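Local coordinates for putative uncharacterized protein TTHB071 (Thermus thermophilus, PDB 3AYV) that has no established function but binds a cluster of zinc ions in a TIM barrel and may take part in protection against oxidative stress, at residues S53-F58 with R92-S97; R132-N137 with P183-L188; R77-L82 with G120-R125. All coordinates share one frame; numbering follows the deposited sequence.

Interaction 1: residues S53-F58 with R92-S97; sequences SVHLPF and RAVFHS. With ZN (zinc ion), chain E.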
loop_
_atom_site.group_PDB
_atom_site.type_symbol
_atom_site.label_atom_id
_atom_site.label_comp_id
_atom_site.label_asym_id
_atom_site.label_seq_id
_atom_site.Cartn_x
_atom_site.Cartn_y
_atom_site.Cartn_z
ATOM N N SER A 53 5.424 4.281 7.709
ATOM C CA SER A 53 4.667 4.714 6.548
ATOM C C SER A 53 3.200 4.503 6.918
ATOM O O SER A 53 2.898 3.935 7.964
ATOM C CB SER A 53 5.066 3.923 5.295
ATOM O OG SER A 53 5.103 2.517 5.519
ATOM N N VAL A 54 2.277 4.994 6.091
ATOM C CA VAL A 54 0.859 4.779 6.404
ATOM C C VAL A 54 0.139 4.209 5.195
ATOM O O VAL A 54 0.563 4.408 4.056
ATOM C CB VAL A 54 0.095 6.064 6.848
ATOM C CG1 VAL A 54 0.752 6.730 8.065
ATOM C CG2 VAL A 54 -0.015 7.037 5.686
ATOM N N HIS A 55 -0.949 3.488 5.465
ATOM C CA HIS A 55 -1.915 3.142 4.406
ATOM C C HIS A 55 -3.106 4.061 4.579
ATOM O O HIS A 55 -3.746 4.080 5.634
ATOM C CB HIS A 55 -2.352 1.679 4.537
ATOM C CG HIS A 55 -2.980 1.144 3.291
ATOM N ND1 HIS A 55 -4.073 1.741 2.688
ATOM C CD2 HIS A 55 -2.644 0.093 2.509
ATOM C CE1 HIS A 55 -4.384 1.067 1.590
ATOM N NE2 HIS A 55 -3.541 0.057 1.469
ATOM N N LEU A 56 -3.378 4.880 3.558
ATOM C CA LEU A 56 -4.482 5.812 3.581
ATOM C C LEU A 56 -5.803 5.049 3.520
ATOM O O LEU A 56 -5.809 3.878 3.169
ATOM C CB LEU A 56 -4.362 6.817 2.431
ATOM C CG LEU A 56 -3.114 7.704 2.504
ATOM C CD1 LEU A 56 -2.960 8.498 1.244
ATOM C CD2 LEU A 56 -3.230 8.678 3.717
ATOM N N PRO A 57 -6.897 5.678 3.961
ATOM C CA PRO A 57 -8.209 5.001 3.867
ATOM C C PRO A 57 -8.492 4.546 2.434
ATOM O O PRO A 57 -7.995 5.183 1.472
ATOM C CB PRO A 57 -9.188 6.111 4.275
ATOM C CG PRO A 57 -8.342 6.970 5.259
ATOM C CD PRO A 57 -7.013 7.015 4.584
ATOM N N PHE A 58 -9.274 3.467 2.282
ATOM C CA PHE A 58 -9.620 2.989 0.949
ATOM C C PHE A 58 -11.004 2.334 0.843
ATOM O O PHE A 58 -11.552 2.269 -0.258
ATOM C CB PHE A 58 -8.579 1.987 0.435
ATOM C CG PHE A 58 -8.543 0.706 1.217
ATOM C CD1 PHE A 58 -9.289 -0.410 0.797
ATOM C CD2 PHE A 58 -7.772 0.609 2.379
ATOM C CE1 PHE A 58 -9.268 -1.587 1.523
ATOM C CE2 PHE A 58 -7.737 -0.580 3.128
ATOM C CZ PHE A 58 -8.483 -1.678 2.700
ATOM N N ARG A 92 6.188 7.650 3.688
ATOM C CA ARG A 92 5.361 7.300 2.514
ATOM C C ARG A 92 3.910 7.091 2.928
ATOM O O ARG A 92 3.625 6.752 4.092
ATOM C CB ARG A 92 5.891 5.995 1.901
ATOM C CG ARG A 92 7.283 6.111 1.314
ATOM C CD ARG A 92 8.029 4.779 1.274
ATOM N NE ARG A 92 9.282 4.969 0.539
ATOM C CZ ARG A 92 9.870 4.058 -0.231
ATOM N NH1 ARG A 92 9.330 2.864 -0.405
ATOM N NH2 ARG A 92 11.012 4.365 -0.849
ATOM N N ALA A 93 2.987 7.280 1.969
ATOM C CA ALA A 93 1.559 7.028 2.212
ATOM C C ALA A 93 1.051 6.273 1.009
ATOM O O ALA A 93 1.270 6.699 -0.147
ATOM C CB ALA A 93 0.759 8.345 2.397
ATOM N N VAL A 94 0.362 5.167 1.268
ATOM C CA VAL A 94 -0.063 4.267 0.185
ATOM C C VAL A 94 -1.572 4.387 0.031
ATOM O O VAL A 94 -2.294 4.500 1.033
ATOM C CB VAL A 94 0.276 2.796 0.537
ATOM C CG1 VAL A 94 -0.196 1.854 -0.578
ATOM C CG2 VAL A 94 1.801 2.624 0.755
ATOM N N PHE A 95 -2.054 4.330 -1.220
ATOM C CA PHE A 95 -3.494 4.441 -1.465
ATOM C C PHE A 95 -3.847 3.583 -2.687
ATOM O O PHE A 95 -2.960 3.169 -3.468
ATOM C CB PHE A 95 -3.922 5.921 -1.646
ATOM C CG PHE A 95 -3.534 6.493 -2.984
ATOM C CD1 PHE A 95 -2.235 6.953 -3.201
ATOM C CD2 PHE A 95 -4.460 6.560 -4.032
ATOM C CE1 PHE A 95 -1.851 7.446 -4.442
ATOM C CE2 PHE A 95 -4.089 7.065 -5.292
ATOM C CZ PHE A 95 -2.778 7.512 -5.493
ATOM N N HIS A 96 -5.135 3.261 -2.821
ATOM C CA HIS A 96 -5.623 2.478 -3.964
ATOM C C HIS A 96 -6.219 3.394 -5.023
ATOM O O HIS A 96 -6.612 4.516 -4.704
ATOM C CB HIS A 96 -6.779 1.567 -3.504
ATOM C CG HIS A 96 -6.358 0.471 -2.583
ATOM N ND1 HIS A 96 -7.243 -0.493 -2.144
ATOM C CD2 HIS A 96 -5.162 0.159 -2.035
ATOM C CE1 HIS A 96 -6.614 -1.336 -1.343
ATOM N NE2 HIS A 96 -5.356 -0.956 -1.251
ATOM N N SER A 97 -6.352 2.904 -6.262
ATOM C CA SER A 97 -6.933 3.757 -7.335
ATOM C C SER A 97 -8.440 4.024 -7.204
ATOM O O SER A 97 -8.960 4.976 -7.815
ATOM C CB SER A 97 -6.634 3.173 -8.725
ATOM O OG SER A 97 -7.514 2.081 -9.007
HETATM ZN ZN ZN E . -3.524 -1.753 0.060
HETATM O O HOH W 1 -7.283 4.641 -1.239
HETATM O O HOH W 2 -2.608 -3.114 1.376
HETATM O O HOH W 3 -5.316 -3.145 1.007
#
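H55 and H96 meet at one zinc ion, and their rings turn sharply against each other, with planes 77° apart. H55 NE2 binds the zinc at 2.3 Å and H96 NE2 binds it at 2.4 Å. The shared metal brings the two nitrogens close without a hydrogen bond between them. H96 NE2 lies at the edge of the H55 ring, in its plane. E136 and two waters are the other ligands of this zinc. The far nitrogen of H55 is also held: ND1 donates to L56 O at 2.8 Å, in the ring plane and on a lone pair of the carbonyl. Zinc and carbonyl together fix the rotation of this imidazole. F58 comes obliquely over one face of H96, with planes 38° apart and F58 CD1 3.5 Å from H96 CE1. A chi1 of 66° puts F58 CG between the backbone N and the carbonyl carbon, over that face. F58 CB also sits there, in a CH-pi contact. An alanine here would probably leave the H96 face without its phenyl cover and give the imidazole more room to tilt. Beneath the rings the strands run parallel. V54 N donates to R92 O, V94 N to V54 O, and L56 N to V94 O at 2.8 Å. V54 and A93 put their side chains on the other face of the sheet from H55 and V94, with V54 CG2 3.6 Å from A93 CB. L56 CD1 reaches both A93 CB and F95 CB. Outside the pair, S53 OG bonds to E27. Strands 52-55 and 92-96 are joined through helix 68-87 as a beta-alpha-beta unit, and their C-terminal ends carry metal ligands, as is usual in xylose isomerase-like TIM barrels.

Interaction 2: residues R132-N137 with P183-L188; sequences RLLLEN and PEHLHL. With ZN (zinc ion), chain F; ZN (zinc ion), chain E.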
loop_
_atom_site.group_PDB
_atom_site.type_symbol
_atom_site.label_atom_id
_atom_site.label_comp_id
_atom_site.label_asym_id
_atom_site.label_seq_id
_atom_site.Cartn_x
_atom_site.Cartn_y
_atom_site.Cartn_z
ATOM N N ARG A 132 5.946 10.966 0.611
ATOM C CA ARG A 132 5.983 10.364 -0.722
ATOM C C ARG A 132 4.689 9.557 -0.945
ATOM O O ARG A 132 4.377 8.685 -0.137
ATOM C CB ARG A 132 7.187 9.426 -0.812
ATOM C CG ARG A 132 7.280 8.554 -2.068
ATOM C CD ARG A 132 7.449 9.401 -3.349
ATOM N NE ARG A 132 7.811 8.570 -4.496
ATOM C CZ ARG A 132 7.907 9.028 -5.741
ATOM N NH1 ARG A 132 7.680 10.312 -5.977
ATOM N NH2 ARG A 132 8.226 8.210 -6.751
ATOM N N LEU A 133 3.953 9.861 -2.022
ATOM C CA LEU A 133 2.637 9.230 -2.273
ATOM C C LEU A 133 2.816 8.037 -3.176
ATOM O O LEU A 133 3.502 8.121 -4.195
ATOM C CB LEU A 133 1.689 10.226 -2.950
ATOM C CG LEU A 133 0.193 9.959 -2.977
ATOM C CD1 LEU A 133 -0.390 9.876 -1.542
ATOM C CD2 LEU A 133 -0.560 11.021 -3.782
ATOM N N LEU A 134 2.189 6.915 -2.818
ATOM C CA LEU A 134 2.382 5.684 -3.587
ATOM C C LEU A 134 1.037 5.094 -3.934
ATOM O O LEU A 134 0.215 4.878 -3.059
ATOM C CB LEU A 134 3.172 4.630 -2.796
ATOM C CG LEU A 134 4.517 5.095 -2.235
ATOM C CD1 LEU A 134 5.013 4.088 -1.211
ATOM C CD2 LEU A 134 5.503 5.253 -3.401
ATOM N N LEU A 135 0.842 4.808 -5.213
ATOM C CA LEU A 135 -0.366 4.115 -5.672
ATOM C C LEU A 135 -0.129 2.614 -5.720
ATOM O O LEU A 135 0.837 2.147 -6.331
ATOM C CB LEU A 135 -0.733 4.656 -7.078
ATOM C CG LEU A 135 -1.887 4.022 -7.874
ATOM C CD1 LEU A 135 -3.160 4.030 -7.029
ATOM C CD2 LEU A 135 -2.051 4.812 -9.147
ATOM N N GLU A 136 -1.032 1.850 -5.087
ATOM C CA GLU A 136 -0.916 0.381 -4.997
ATOM C C GLU A 136 -1.894 -0.262 -5.986
ATOM O O GLU A 136 -3.008 0.258 -6.159
ATOM C CB GLU A 136 -1.262 -0.036 -3.565
ATOM C CG GLU A 136 -1.244 -1.502 -3.311
ATOM C CD GLU A 136 -1.927 -1.883 -2.009
ATOM O OE1 GLU A 136 -2.193 -1.032 -1.150
ATOM O OE2 GLU A 136 -2.197 -3.068 -1.834
ATOM N N ASN A 137 -1.487 -1.346 -6.665
ATOM C CA ASN A 137 -2.451 -2.056 -7.521
ATOM C C ASN A 137 -3.456 -2.792 -6.625
ATOM O O ASN A 137 -3.083 -3.347 -5.581
ATOM C CB ASN A 137 -1.764 -3.058 -8.469
ATOM C CG ASN A 137 -0.931 -4.114 -7.726
ATOM O OD1 ASN A 137 0.038 -3.781 -7.048
ATOM N ND2 ASN A 137 -1.329 -5.399 -7.847
ATOM N N PRO A 183 8.209 -0.695 -8.949
ATOM C CA PRO A 183 7.743 -0.401 -7.588
ATOM C C PRO A 183 8.876 -0.024 -6.639
ATOM O O PRO A 183 9.903 -0.725 -6.586
ATOM C CB PRO A 183 7.093 -1.727 -7.129
ATOM C CG PRO A 183 7.702 -2.785 -7.997
ATOM C CD PRO A 183 7.981 -2.103 -9.338
ATOM N N GLU A 184 8.685 1.044 -5.884
ATOM C CA GLU A 184 9.656 1.405 -4.880
ATOM C C GLU A 184 9.286 0.844 -3.512
ATOM O O GLU A 184 10.054 0.975 -2.560
ATOM C CB GLU A 184 9.886 2.927 -4.853
ATOM C CG GLU A 184 8.729 3.756 -4.334
ATOM C CD GLU A 184 8.827 5.209 -4.754
ATOM O OE1 GLU A 184 8.918 6.056 -3.852
ATOM O OE2 GLU A 184 8.795 5.496 -5.974
ATOM N N HIS A 185 8.126 0.172 -3.446
ATOM C CA HIS A 185 7.495 -0.215 -2.187
ATOM C C HIS A 185 6.793 -1.511 -2.515
ATOM O O HIS A 185 6.120 -1.618 -3.552
ATOM C CB HIS A 185 6.456 0.842 -1.808
ATOM C CG HIS A 185 6.230 1.005 -0.343
ATOM N ND1 HIS A 185 5.066 0.604 0.277
ATOM C CD2 HIS A 185 6.989 1.577 0.618
ATOM C CE1 HIS A 185 5.115 0.926 1.558
ATOM N NE2 HIS A 185 6.284 1.503 1.792
ATOM N N LEU A 186 6.978 -2.524 -1.675
ATOM C CA LEU A 186 6.340 -3.810 -1.941
ATOM C C LEU A 186 5.475 -4.232 -0.790
ATOM O O LEU A 186 5.874 -4.116 0.377
ATOM C CB LEU A 186 7.364 -4.903 -2.286
ATOM C CG LEU A 186 7.866 -4.694 -3.718
ATOM C CD1 LEU A 186 9.197 -3.959 -3.696
ATOM C CD2 LEU A 186 7.914 -5.995 -4.543
ATOM N N HIS A 187 4.265 -4.671 -1.128
ATOM C CA HIS A 187 3.360 -5.262 -0.155
ATOM C C HIS A 187 3.479 -6.764 -0.287
ATOM O O HIS A 187 3.172 -7.329 -1.338
ATOM C CB HIS A 187 1.929 -4.792 -0.412
ATOM C CG HIS A 187 1.610 -3.479 0.226
ATOM N ND1 HIS A 187 0.342 -2.944 0.222
ATOM C CD2 HIS A 187 2.383 -2.604 0.917
ATOM C CE1 HIS A 187 0.351 -1.776 0.843
ATOM N NE2 HIS A 187 1.574 -1.553 1.288
ATOM N N LEU A 188 3.954 -7.402 0.779
ATOM C CA LEU A 188 4.309 -8.821 0.732
ATOM C C LEU A 188 3.401 -9.691 1.567
ATOM O O LEU A 188 3.110 -9.368 2.716
ATOM C CB LEU A 188 5.736 -9.022 1.221
ATOM C CG LEU A 188 6.838 -8.306 0.418
ATOM C CD1 LEU A 188 8.155 -8.654 1.122
ATOM C CD2 LEU A 188 6.856 -8.802 -1.005
HETATM ZN ZN ZN F . -1.438 -4.451 -0.422
HETATM ZN ZN ZN E . -3.524 -1.753 0.060
HETATM O O HOH W 2 -2.608 -3.114 1.376
HETATM O O HOH W 3 -5.316 -3.145 1.007
HETATM O O HOH W 4 -3.077 -5.765 0.781
#
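E184 reaches across to R132 and L134, and its chain can be followed outward. From CB, a chi1 of 70° sets CG between the backbone N and the carbonyl carbon, 3.7 Å from L134 CD2. CD passes the same methyl. At the tip the carboxylate lies nearly coplanar with the R132 guanidinium, which grips it side-on. R132 NE donates to E184 OE1 at 2.8 Å, somewhat out of the carboxylate plane. R132 NH2 donates to the syn lone pair of E184 OE2 at 2.9 Å. This is a two-pronged salt bridge. Strands 132-136 and 185-188 are not neighbours in the TIM barrel. Strand 158-162 runs between them, so their side chains meet inside the barrel. There L134 CD1 lies over a face of the H185 ring, 3.7 Å from its centroid. Further along, E136 and H187 share a metal, with carboxylate and ring planes 76° apart. E136 OE2 and H187 ND1 bind one zinc, at 2.1 Å for the oxygen, while E136 OE1 binds a second zinc at 1.9 Å. Water 2 bridges both ions. D162, E223 and water 4 are the other ligands of the zinc held by H187, and H187 NE2 bonds to E27.

Interaction 3: residues R77-L82 with G120-R125; sequences RLLFGL and GLVVRR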
loop_
_atom_site.group_PDB
_atom_site.type_symbol
_atom_site.label_atom_id
_atom_site.label_comp_id
_atom_site.label_asym_id
_atom_site.label_seq_id
_atom_site.Cartn_x
_atom_site.Cartn_y
_atom_site.Cartn_z
ATOM N N ARG A 77 -10.971 12.097 2.920
ATOM C CA ARG A 77 -10.264 10.975 3.548
ATOM C C ARG A 77 -8.760 10.931 3.192
ATOM O O ARG A 77 -7.896 10.696 4.087
ATOM C CB ARG A 77 -10.922 9.638 3.163
ATOM C CG ARG A 77 -12.285 9.395 3.829
ATOM C CD ARG A 77 -12.114 8.979 5.261
ATOM N NE ARG A 77 -13.367 8.606 5.933
ATOM C CZ ARG A 77 -13.926 9.281 6.929
ATOM N NH1 ARG A 77 -13.376 10.413 7.378
ATOM N NH2 ARG A 77 -15.030 8.815 7.492
ATOM N N LEU A 78 -8.440 11.110 1.904
ATOM C CA LEU A 78 -7.048 11.093 1.479
ATOM C C LEU A 78 -6.258 12.293 2.059
ATOM O O LEU A 78 -5.157 12.115 2.579
ATOM C CB LEU A 78 -6.929 11.078 -0.051
ATOM C CG LEU A 78 -7.518 9.813 -0.701
ATOM C CD1 LEU A 78 -7.356 9.930 -2.202
ATOM C CD2 LEU A 78 -6.789 8.543 -0.186
ATOM N N LEU A 79 -6.843 13.475 1.980
ATOM C CA LEU A 79 -6.193 14.708 2.478
ATOM C C LEU A 79 -5.987 14.691 4.005
ATOM O O LEU A 79 -4.887 15.012 4.499
ATOM C CB LEU A 79 -6.975 15.938 2.027
ATOM C CG LEU A 79 -6.987 16.219 0.511
ATOM C CD1 LEU A 79 -7.936 17.388 0.232
ATOM C CD2 LEU A 79 -5.586 16.519 -0.027
ATOM N N PHE A 80 -7.003 14.263 4.742
ATOM C CA PHE A 80 -6.886 14.187 6.197
ATOM C C PHE A 80 -5.902 13.102 6.612
ATOM O O PHE A 80 -5.045 13.324 7.492
ATOM C CB PHE A 80 -8.246 14.009 6.874
ATOM C CG PHE A 80 -8.231 14.390 8.340
ATOM C CD1 PHE A 80 -7.568 15.549 8.757
ATOM C CD2 PHE A 80 -8.829 13.585 9.288
ATOM C CE1 PHE A 80 -7.528 15.906 10.109
ATOM C CE2 PHE A 80 -8.806 13.939 10.651
ATOM C CZ PHE A 80 -8.160 15.083 11.054
ATOM N N GLY A 81 -5.974 11.952 5.933
ATOM C CA GLY A 81 -5.029 10.866 6.146
ATOM C C GLY A 81 -3.593 11.356 5.930
ATOM O O GLY A 81 -2.684 10.969 6.684
ATOM N N LEU A 82 -3.393 12.201 4.914
ATOM C CA LEU A 82 -2.042 12.745 4.660
ATOM C C LEU A 82 -1.608 13.661 5.819
ATOM O O LEU A 82 -0.456 13.603 6.252
ATOM C CB LEU A 82 -1.942 13.481 3.314
ATOM C CG LEU A 82 -1.786 12.616 2.051
ATOM C CD1 LEU A 82 -1.935 13.485 0.819
ATOM C CD2 LEU A 82 -0.452 11.813 2.012
ATOM N N GLY A 120 -4.642 15.488 -8.407
ATOM C CA GLY A 120 -3.888 16.772 -8.381
ATOM C C GLY A 120 -3.698 17.321 -6.963
ATOM O O GLY A 120 -2.557 17.557 -6.539
ATOM N N LEU A 121 -4.803 17.512 -6.235
ATOM C CA LEU A 121 -4.768 18.092 -4.865
ATOM C C LEU A 121 -4.094 17.185 -3.856
ATOM O O LEU A 121 -3.474 17.650 -2.899
ATOM C CB LEU A 121 -6.172 18.442 -4.361
ATOM C CG LEU A 121 -6.924 19.594 -5.036
ATOM C CD1 LEU A 121 -8.286 19.764 -4.347
ATOM C CD2 LEU A 121 -6.133 20.939 -5.079
ATOM N N VAL A 122 -4.239 15.874 -4.062
ATOM C CA VAL A 122 -3.630 14.905 -3.168
ATOM C C VAL A 122 -2.113 14.873 -3.331
ATOM O O VAL A 122 -1.382 14.900 -2.333
ATOM C CB VAL A 122 -4.221 13.500 -3.396
ATOM C CG1 VAL A 122 -3.678 12.510 -2.358
ATOM C CG2 VAL A 122 -5.725 13.611 -3.291
ATOM N N VAL A 123 -1.642 14.836 -4.576
ATOM C CA VAL A 123 -0.201 14.893 -4.853
ATOM C C VAL A 123 0.392 16.215 -4.310
ATOM O O VAL A 123 1.490 16.223 -3.724
ATOM C CB VAL A 123 0.084 14.738 -6.362
ATOM C CG1 VAL A 123 1.573 14.963 -6.695
ATOM C CG2 VAL A 123 -0.302 13.306 -6.790
ATOM N N ARG A 124 -0.343 17.307 -4.506
ATOM C CA ARG A 124 0.128 18.616 -4.038
ATOM C C ARG A 124 0.240 18.645 -2.515
ATOM O O ARG A 124 1.244 19.161 -1.971
ATOM C CB ARG A 124 -0.752 19.753 -4.569
ATOM C CG ARG A 124 -0.649 19.955 -6.096
ATOM C CD ARG A 124 -1.757 20.914 -6.587
ATOM N NE ARG A 124 -1.710 22.196 -5.878
ATOM C CZ ARG A 124 -2.476 23.252 -6.159
ATOM N NH1 ARG A 124 -3.378 23.193 -7.136
ATOM N NH2 ARG A 124 -2.340 24.377 -5.460
ATOM N N ARG A 125 -0.743 18.064 -1.821
ATOM C CA ARG A 125 -0.729 18.025 -0.348
ATOM C C ARG A 125 0.441 17.182 0.165
ATOM O O ARG A 125 1.123 17.572 1.123
ATOM C CB ARG A 125 -2.081 17.511 0.233
ATOM C CG ARG A 125 -2.204 17.586 1.767
ATOM C CD ARG A 125 -1.973 19.029 2.293
ATOM N NE ARG A 125 -2.227 19.158 3.743
ATOM C CZ ARG A 125 -1.529 19.938 4.573
ATOM N NH1 ARG A 125 -0.507 20.662 4.124
ATOM N NH2 ARG A 125 -1.826 19.979 5.869
HETATM O O HOH W 5 -4.762 18.108 4.021
#
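L82, L78 and V122 form the buried side of this helix pair. L82 CD1 lies 3.8 Å from V122 CG1, and the same methyl touches V122 O at 3.5 Å. The side chains of L82 and V122 cross at about a right angle. V122 CG1 is anti to the backbone N (chi1 -174°), which turns it to L82, while CG2 faces L78 CD1 at 4.2 Å. L79 works nearer the surface. Its CD2 sits 3.7 Å from R125 CB and equally close to L121 O. No direct hydrogen bond joins the segments. Water 5 links them instead: it accepts from R125 NE at 2.8 Å and gives a weak bond to L79 O. Beyond this shell, R125 NH2 forms a salt bridge with D83, on the same helix as L79. That bond is consistent with the arginine turning back toward helix 68-87, where its CB and CG lie near L79 CD2. The two segments run parallel, 3° apart, with axes 9.8 Å from each other at closest approach. L75 adds to the contact on V122, and A126 and L129 add to that on L82. Both helices belong to the outer layer of the barrel, where L82 and V122 also rest on L133 of strand 132-136.

Interactions 1 and 2 lie side by side, with centres about 9 Å apart. Strands 92-96 and 132-136 are neighbours in the barrel: A93 O and L134 N are 2.8 Å apart, a probable hydrogen bond. Their metal ligands also meet, with H96 NE2 3.2 Å from E136 OE1. The two contacts supply part of one zinc cluster, and E136 bridges two of its ions. Interaction 3 lies outside it, the L78 side chain about 11 Å from a zinc ion. It packs behind both contacts: L56 CD2, just past strand 52-55, is 3.5 Å from G81 C, and L133 CD2 is 3.7 Å from V122 CG1. The cluster is consistent with the metal-dependent phosphodiester chemistry assigned to the family, unproven here.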